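Local coordinates for cellulosome anchoring protein cohesin region (PDB 4DH2) that binds a type I dockerin through its cohesin domain and so probably helps anchor cellulosomal components at the cell surface, and may also bind carbohydrate, at residues Ile16-Val21 with Phe38-Ser43; Thr31-Leu36 with Lys112-Ile117; Gly45-Asn50 with Cys142-Lys147. One frame throughout, in Å; residues are numbered along the deposited sequence.

Interaction 1 of 3, residues Ile16-Val21 with Phe38-Ser43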
# COMPACT_ATOMS: atom_id res chain seq x y z
N ILE A 16 12.56 8.45 8.48
CA ILE A 16 12.66 7.06 8.13
C ILE A 16 11.86 6.18 9.11
O ILE A 16 11.62 6.56 10.26
CB ILE A 16 14.18 6.68 8.13
CG1 ILE A 16 14.42 5.33 7.50
CG2 ILE A 16 14.73 6.72 9.56
CD1 ILE A 16 15.77 5.27 6.73
N LEU A 17 11.42 5.03 8.62
CA LEU A 17 10.88 3.96 9.45
C LEU A 17 11.30 2.62 8.86
O LEU A 17 11.91 2.54 7.78
CB LEU A 17 9.36 4.03 9.59
CG LEU A 17 8.58 4.02 8.27
CD1 LEU A 17 8.38 2.65 7.76
CD2 LEU A 17 7.24 4.73 8.48
N ASP A 18 10.97 1.57 9.59
CA ASP A 18 11.24 0.21 9.16
C ASP A 18 9.92 -0.52 8.95
O ASP A 18 9.00 -0.36 9.76
CB ASP A 18 12.04 -0.54 10.22
CG ASP A 18 13.45 0.01 10.38
OD1 ASP A 18 14.33 -0.39 9.63
OD2 ASP A 18 13.65 0.84 11.26
N VAL A 19 9.86 -1.30 7.87
CA VAL A 19 8.71 -2.12 7.57
C VAL A 19 9.17 -3.58 7.60
O VAL A 19 10.10 -3.94 6.88
CB VAL A 19 8.13 -1.78 6.19
CG1 VAL A 19 6.93 -2.62 5.90
CG2 VAL A 19 7.78 -0.31 6.12
N LEU A 20 8.50 -4.42 8.41
CA LEU A 20 8.91 -5.82 8.59
C LEU A 20 7.79 -6.79 8.32
O LEU A 20 6.65 -6.55 8.69
CB LEU A 20 9.38 -6.03 10.03
CG LEU A 20 10.46 -5.10 10.58
CD1 LEU A 20 9.85 -3.88 11.22
CD2 LEU A 20 11.33 -5.83 11.59
N VAL A 21 8.11 -7.88 7.63
CA VAL A 21 7.20 -9.01 7.57
C VAL A 21 7.59 -9.92 8.72
O VAL A 21 8.72 -10.39 8.78
CB VAL A 21 7.33 -9.76 6.25
CG1 VAL A 21 6.42 -11.01 6.25
CG2 VAL A 21 7.01 -8.86 5.09
N PHE A 38 5.31 -1.84 11.41
CA PHE A 38 6.14 -0.67 11.28
C PHE A 38 6.88 -0.51 12.59
O PHE A 38 6.28 -0.64 13.67
CB PHE A 38 5.32 0.62 11.12
CG PHE A 38 4.56 0.74 9.84
CD1 PHE A 38 4.88 -0.04 8.72
CD2 PHE A 38 3.55 1.70 9.73
CE1 PHE A 38 4.17 0.10 7.55
CE2 PHE A 38 2.85 1.86 8.55
CZ PHE A 38 3.16 1.05 7.46
N GLU A 39 8.18 -0.23 12.50
CA GLU A 39 8.98 0.11 13.67
C GLU A 39 9.71 1.42 13.42
O GLU A 39 10.00 1.76 12.27
CB GLU A 39 9.99 -1.01 13.96
CG GLU A 39 9.37 -2.32 14.46
CD GLU A 39 10.41 -3.42 14.70
OE1 GLU A 39 11.61 -3.21 14.41
OE2 GLU A 39 10.01 -4.50 15.18
N ASN A 40 10.00 2.14 14.50
CA ASN A 40 10.65 3.44 14.40
C ASN A 40 9.84 4.43 13.57
O ASN A 40 10.39 5.19 12.77
CB ASN A 40 12.05 3.26 13.83
CG ASN A 40 12.88 2.33 14.69
OD1 ASN A 40 12.96 2.53 15.90
ND2 ASN A 40 13.42 1.28 14.09
N VAL A 41 8.53 4.41 13.76
CA VAL A 41 7.66 5.37 13.11
C VAL A 41 8.00 6.78 13.60
O VAL A 41 8.08 7.01 14.80
CB VAL A 41 6.18 5.05 13.40
CG1 VAL A 41 5.26 6.14 12.82
CG2 VAL A 41 5.82 3.66 12.85
N PRO A 42 8.17 7.74 12.67
CA PRO A 42 8.39 9.11 13.13
C PRO A 42 7.26 9.58 14.02
O PRO A 42 6.08 9.46 13.67
CB PRO A 42 8.45 9.93 11.84
CG PRO A 42 8.91 8.91 10.76
CD PRO A 42 8.23 7.61 11.20
N SER A 43 7.61 10.18 15.15
CA SER A 43 6.59 10.63 16.08
C SER A 43 5.73 11.73 15.50
O SER A 43 4.61 11.92 15.94
CB SER A 43 7.24 11.10 17.38
OG SER A 43 8.08 12.20 17.14
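D18 and E39 form an antiparallel hydrogen-bonded pair: D18 N donates a hydrogen bond to E39 O at 2.9 Å, nearly straight, and E39 N returns a bond to D18 O. Their side chains share one face of the sheet with that of L20. From CB, which rests near E39 O, the D18 side chain runs to CG, set beside its own backbone N (chi1 -68°), and then divides. OD2 accepts a bond from N40 ND2 at 2.9 Å on its anti side, 30° out of the carboxylate plane, and the carboxylate and amide planes stand 70° apart. OD1 has a long, weak ion pair with K154 of strand 149-161. E39 has two conformers; in the one given, and for that copy alone, L20 CD1 lies 3.6 Å from E39 CD, the side chains crossing at about a right angle, and E39 OE2 forms a salt bridge with K37. On the other face V19 and F38 run side by side, V19 CG2 being 3.9 Å from F38 CD1; F110 stacks on the F38 ring. Beyond N40, the P42 ring carries CD to 4.1 Å from L17 CD2. The arrangement is the open end of the beta hairpin of strands 15-27 and 31-39, part of the cohesin beta-sandwich.

Interaction 2 of 3, residues Thr31-Leu36 with Lys112-Ile117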
# COMPACT_ATOMS: atom_id res chain seq x y z
N THR A 31 -4.06 -22.64 7.94
CA THR A 31 -4.42 -21.24 7.74
C THR A 31 -3.84 -20.48 8.91
O THR A 31 -4.08 -20.82 10.07
CB THR A 31 -5.94 -21.03 7.70
OG1 THR A 31 -6.49 -21.79 6.63
CG2 THR A 31 -6.28 -19.56 7.51
N VAL A 32 -3.07 -19.43 8.61
CA VAL A 32 -2.34 -18.71 9.64
C VAL A 32 -2.43 -17.21 9.36
O VAL A 32 -2.84 -16.80 8.27
CB VAL A 32 -0.86 -19.13 9.66
CG1 VAL A 32 -0.71 -20.62 9.96
CG2 VAL A 32 -0.18 -18.79 8.33
N GLU A 33 -2.07 -16.41 10.36
CA GLU A 33 -2.00 -14.95 10.20
C GLU A 33 -0.54 -14.52 10.08
O GLU A 33 0.32 -15.06 10.77
CB GLU A 33 -2.63 -14.25 11.38
CG GLU A 33 -4.14 -14.28 11.32
CD GLU A 33 -4.80 -13.58 12.48
OE1 GLU A 33 -4.09 -13.15 13.42
OE2 GLU A 33 -6.04 -13.47 12.44
N ILE A 34 -0.24 -13.62 9.13
CA ILE A 34 1.10 -13.04 9.02
C ILE A 34 1.00 -11.54 9.37
O ILE A 34 0.38 -10.78 8.64
CB ILE A 34 1.68 -13.20 7.59
CG1 ILE A 34 1.80 -14.68 7.21
CG2 ILE A 34 3.06 -12.53 7.50
CD1 ILE A 34 2.15 -14.87 5.80
N PRO A 35 1.59 -11.13 10.50
CA PRO A 35 1.56 -9.73 10.89
C PRO A 35 2.64 -8.98 10.13
O PRO A 35 3.73 -9.51 9.91
CB PRO A 35 1.88 -9.75 12.39
CG PRO A 35 1.85 -11.22 12.79
CD PRO A 35 2.19 -11.97 11.55
N LEU A 36 2.30 -7.75 9.75
CA LEU A 36 3.21 -6.83 9.09
C LEU A 36 3.31 -5.60 10.00
O LEU A 36 2.29 -5.10 10.46
CB LEU A 36 2.65 -6.44 7.71
CG LEU A 36 2.18 -7.61 6.86
CD1 LEU A 36 1.53 -7.11 5.58
CD2 LEU A 36 3.33 -8.54 6.51
N LYS A 112 -2.62 -7.37 8.98
CA LYS A 112 -2.44 -8.80 9.17
C LYS A 112 -2.98 -9.49 7.93
O LYS A 112 -4.11 -9.22 7.49
CB LYS A 112 -3.22 -9.28 10.40
CG LYS A 112 -2.67 -8.79 11.71
CD LYS A 112 -3.50 -9.33 12.89
CE LYS A 112 -2.86 -8.99 14.23
NZ LYS A 112 -3.18 -7.61 14.73
N LEU A 113 -2.20 -10.42 7.38
CA LEU A 113 -2.66 -11.22 6.28
C LEU A 113 -3.19 -12.51 6.87
O LEU A 113 -2.59 -13.03 7.80
CB LEU A 113 -1.50 -11.62 5.41
CG LEU A 113 -0.63 -10.46 4.89
CD1 LEU A 113 0.45 -11.02 4.00
CD2 LEU A 113 -1.51 -9.47 4.17
N THR A 114 -4.29 -13.03 6.35
CA THR A 114 -4.70 -14.39 6.70
C THR A 114 -4.47 -15.20 5.46
O THR A 114 -5.08 -14.93 4.41
CB THR A 114 -6.20 -14.44 7.10
OG1 THR A 114 -6.44 -13.56 8.20
CG2 THR A 114 -6.61 -15.88 7.49
N VAL A 115 -3.60 -16.21 5.55
CA VAL A 115 -3.28 -16.99 4.39
C VAL A 115 -3.42 -18.48 4.64
O VAL A 115 -3.29 -18.95 5.77
CB VAL A 115 -1.85 -16.73 3.92
CG1 VAL A 115 -1.61 -15.22 3.82
CG2 VAL A 115 -0.82 -17.41 4.86
N ARG A 116 -3.66 -19.21 3.56
CA ARG A 116 -3.67 -20.67 3.65
C ARG A 116 -2.43 -21.17 3.00
O ARG A 116 -2.11 -20.77 1.89
CB ARG A 116 -4.86 -21.26 2.91
CG ARG A 116 -4.81 -22.79 2.84
CD ARG A 116 -5.84 -23.36 1.90
NE ARG A 116 -7.16 -23.42 2.52
CZ ARG A 116 -8.28 -22.98 1.96
NH1 ARG A 116 -8.27 -22.44 0.75
NH2 ARG A 116 -9.42 -23.08 2.62
N ILE A 117 -1.72 -22.05 3.68
CA ILE A 117 -0.56 -22.70 3.09
C ILE A 117 -1.02 -23.93 2.33
O ILE A 117 -1.66 -24.83 2.90
CB ILE A 117 0.46 -23.08 4.17
CG1 ILE A 117 0.81 -21.85 5.01
CG2 ILE A 117 1.70 -23.73 3.52
CD1 ILE A 117 1.72 -22.13 6.16
O HOH W 1 -7.84 -14.04 10.35
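T114 OG1 and E33 OE2 share a water across two adjacent strands of the cohesin beta-sandwich: the water is 2.6 Å from T114 OG1 and donates to E33 OE2 at 2.8 Å. The extended E33 chain lies alongside T114 and points the same way, which places both oxygens within reach of one water. Beneath this bridge the strands run antiparallel, their segment axes at 155° and 4.5 Å apart at closest approach. V32 pairs with V115 and I34 with L113, each by two backbone hydrogen bonds; the shortest joins I34 N to L113 O at 2.8 Å. T31, E33, P35, K112, T114 and R116 share one face, mostly polar. T31 CG2 nevertheless meets T114 CG2 there, and R116 NH1 makes a salt bridge with E61. V32, I34, L113 and V115 occupy the opposite face, where L113 also touches I89 and F91 of strand 88-94, evidence that this side packs into the sandwich interior. I34 CD1 reaches across at about a right angle to V115 CG2, 4.0 Å away. V115 CG2 sits between its own backbone N and carbonyl carbon, a rotation that also brings it 3.8 Å from V32 CG2.

Interaction 3 of 3, residues Gly45-Asn50 with Cys142-Lys147; sequences GIQSFN and CDFDLK
G45 O stands 3.5 Å from D143 CB and is joined to F144 N by a water, which donates to G45 O at 2.9 Å and accepts from F144 N at 2.8 Å. The CA-CB bond of I46 points away from 142-147, and its side chain touches L17 and F141, though its CG2 still brushes C142 O. Next, Q47 N donates to C142 O at 2.9 Å with a bent N-H angle of 145°, and S48 N adds a weak, longer bond to the same oxygen. Two residues thus face C142, a classic beta bulge, and C142 N closes the pair on S48 O at 3.0 Å. Q47 CB packs at 3.4 Å on D143 O, and OE1 comes 3.3 Å from F144 CD1, with amide and ring planes 54° apart. Q47 NE2 is held by D94 OD1 and D95 O. S48 CB faces C142 SG at 4.1 Å. The D143-L146 type I turn is braced by D143 OD1, which accepts from K147 N, while H44 NE2 bonds D143 OD2. R26 of the dockerin chain makes a cation-pi contact with F144, bonds F144 O and weakly bonds Q47 OE1. Strand 48-54 lies between strands 88-94 and 129-142, and the bulge sits beside the loop that leads to strand 149-161.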
# COMPACT_ATOMS: atom_id res chain seq x y z
N GLY A 45 4.47 11.71 12.57
CA GLY A 45 3.37 10.98 11.98
C GLY A 45 3.36 10.80 10.48
O GLY A 45 3.77 11.68 9.72
N ILE A 46 2.87 9.63 10.07
CA ILE A 46 2.57 9.30 8.68
C ILE A 46 1.15 9.77 8.30
O ILE A 46 0.16 9.40 8.94
CB ILE A 46 2.63 7.79 8.47
CG1 ILE A 46 4.00 7.24 8.92
CG2 ILE A 46 2.37 7.39 7.00
CD1 ILE A 46 4.00 5.74 9.15
N GLN A 47 1.08 10.55 7.24
CA GLN A 47 -0.17 10.96 6.62
C GLN A 47 -0.71 9.91 5.66
O GLN A 47 -1.92 9.62 5.61
CB GLN A 47 0.07 12.27 5.86
CG GLN A 47 -1.00 12.66 4.86
CD GLN A 47 -2.26 13.14 5.55
OE1 GLN A 47 -2.20 14.00 6.42
NE2 GLN A 47 -3.39 12.55 5.20
N SER A 48 0.19 9.32 4.87
CA SER A 48 -0.26 8.38 3.86
C SER A 48 0.86 7.40 3.51
O SER A 48 2.05 7.77 3.54
CB SER A 48 -0.66 9.12 2.60
OG SER A 48 -1.04 8.22 1.56
N PHE A 49 0.47 6.19 3.14
CA PHE A 49 1.45 5.26 2.58
C PHE A 49 0.80 4.35 1.60
O PHE A 49 -0.41 4.11 1.64
CB PHE A 49 2.19 4.47 3.66
CG PHE A 49 1.34 3.42 4.39
CD1 PHE A 49 1.09 2.18 3.82
CD2 PHE A 49 0.84 3.68 5.65
CE1 PHE A 49 0.36 1.24 4.51
CE2 PHE A 49 0.11 2.76 6.33
CZ PHE A 49 -0.14 1.52 5.76
N ASN A 50 1.61 3.84 0.68
CA ASN A 50 1.16 2.93 -0.36
C ASN A 50 2.31 1.95 -0.48
O ASN A 50 3.47 2.35 -0.70
CB ASN A 50 0.93 3.80 -1.60
CG ASN A 50 0.42 3.06 -2.83
OD1 ASN A 50 0.70 3.53 -3.93
ND2 ASN A 50 -0.35 1.97 -2.69
N CYS A 142 4.55 9.37 3.27
CA CYS A 142 4.79 10.78 3.47
C CYS A 142 4.16 11.29 4.76
O CYS A 142 3.29 10.62 5.37
CB CYS A 142 4.32 11.62 2.29
SG CYS A 142 2.48 11.78 2.13
N ASP A 143 4.61 12.47 5.18
CA ASP A 143 4.06 13.12 6.35
C ASP A 143 2.97 14.11 5.96
O ASP A 143 2.60 14.20 4.78
CB ASP A 143 5.12 13.77 7.25
CG ASP A 143 5.75 15.00 6.68
OD1 ASP A 143 5.29 15.56 5.66
OD2 ASP A 143 6.73 15.45 7.34
N PHE A 144 2.45 14.80 6.96
CA PHE A 144 1.35 15.74 6.73
C PHE A 144 1.70 16.80 5.69
O PHE A 144 0.85 17.22 4.88
CB PHE A 144 0.95 16.43 8.02
CG PHE A 144 -0.18 17.39 7.82
CD1 PHE A 144 -1.47 16.93 7.79
CD2 PHE A 144 0.07 18.74 7.64
CE1 PHE A 144 -2.52 17.81 7.59
CE2 PHE A 144 -0.97 19.61 7.45
CZ PHE A 144 -2.26 19.14 7.42
N ASP A 145 2.97 17.22 5.68
CA ASP A 145 3.43 18.20 4.72
C ASP A 145 3.89 17.64 3.39
O ASP A 145 4.46 18.37 2.57
CB ASP A 145 4.56 19.04 5.34
CG ASP A 145 4.10 19.80 6.56
OD1 ASP A 145 3.07 20.52 6.47
OD2 ASP A 145 4.73 19.64 7.64
N LEU A 146 3.60 16.36 3.17
CA LEU A 146 3.94 15.63 1.95
C LEU A 146 5.44 15.41 1.79
O LEU A 146 5.92 15.08 0.70
CB LEU A 146 3.40 16.31 0.69
CG LEU A 146 1.92 16.74 0.79
CD1 LEU A 146 1.45 17.37 -0.51
CD2 LEU A 146 1.08 15.57 1.15
N LYS A 147 6.16 15.58 2.89
CA LYS A 147 7.59 15.27 2.89
C LYS A 147 7.74 13.76 2.93
O LYS A 147 6.99 13.06 3.63
CB LYS A 147 8.29 15.87 4.10
CG LYS A 147 8.35 17.40 4.08
CD LYS A 147 9.02 17.91 5.36
CE LYS A 147 10.54 17.69 5.35
NZ LYS A 147 11.18 18.29 6.56
O HOH W 2 3.23 14.56 9.69

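Interactions 1 and 2 share strand 31-39, which pairs with strand 15-27 in one and with strand 108-117 in the other. Their centres are 20 Å apart, yet V21 CG1 packs 3.9 Å from I34 CG2. Interactions 1 and 3 are closer, with centres 13 Å apart: L17 CD2 meets I46 CD1 at 3.5 Å, and the F38 and F49 rings meet edge-to-face, tying the hairpin end to the bulge through the core. Interactions 2 and 3 do not touch, their nearest atoms being about 8 Å apart and their centres 27 Å. Of the three, interaction 3 alone is touched by the dockerin chain, whose I18 packs on S48, N50 and C142.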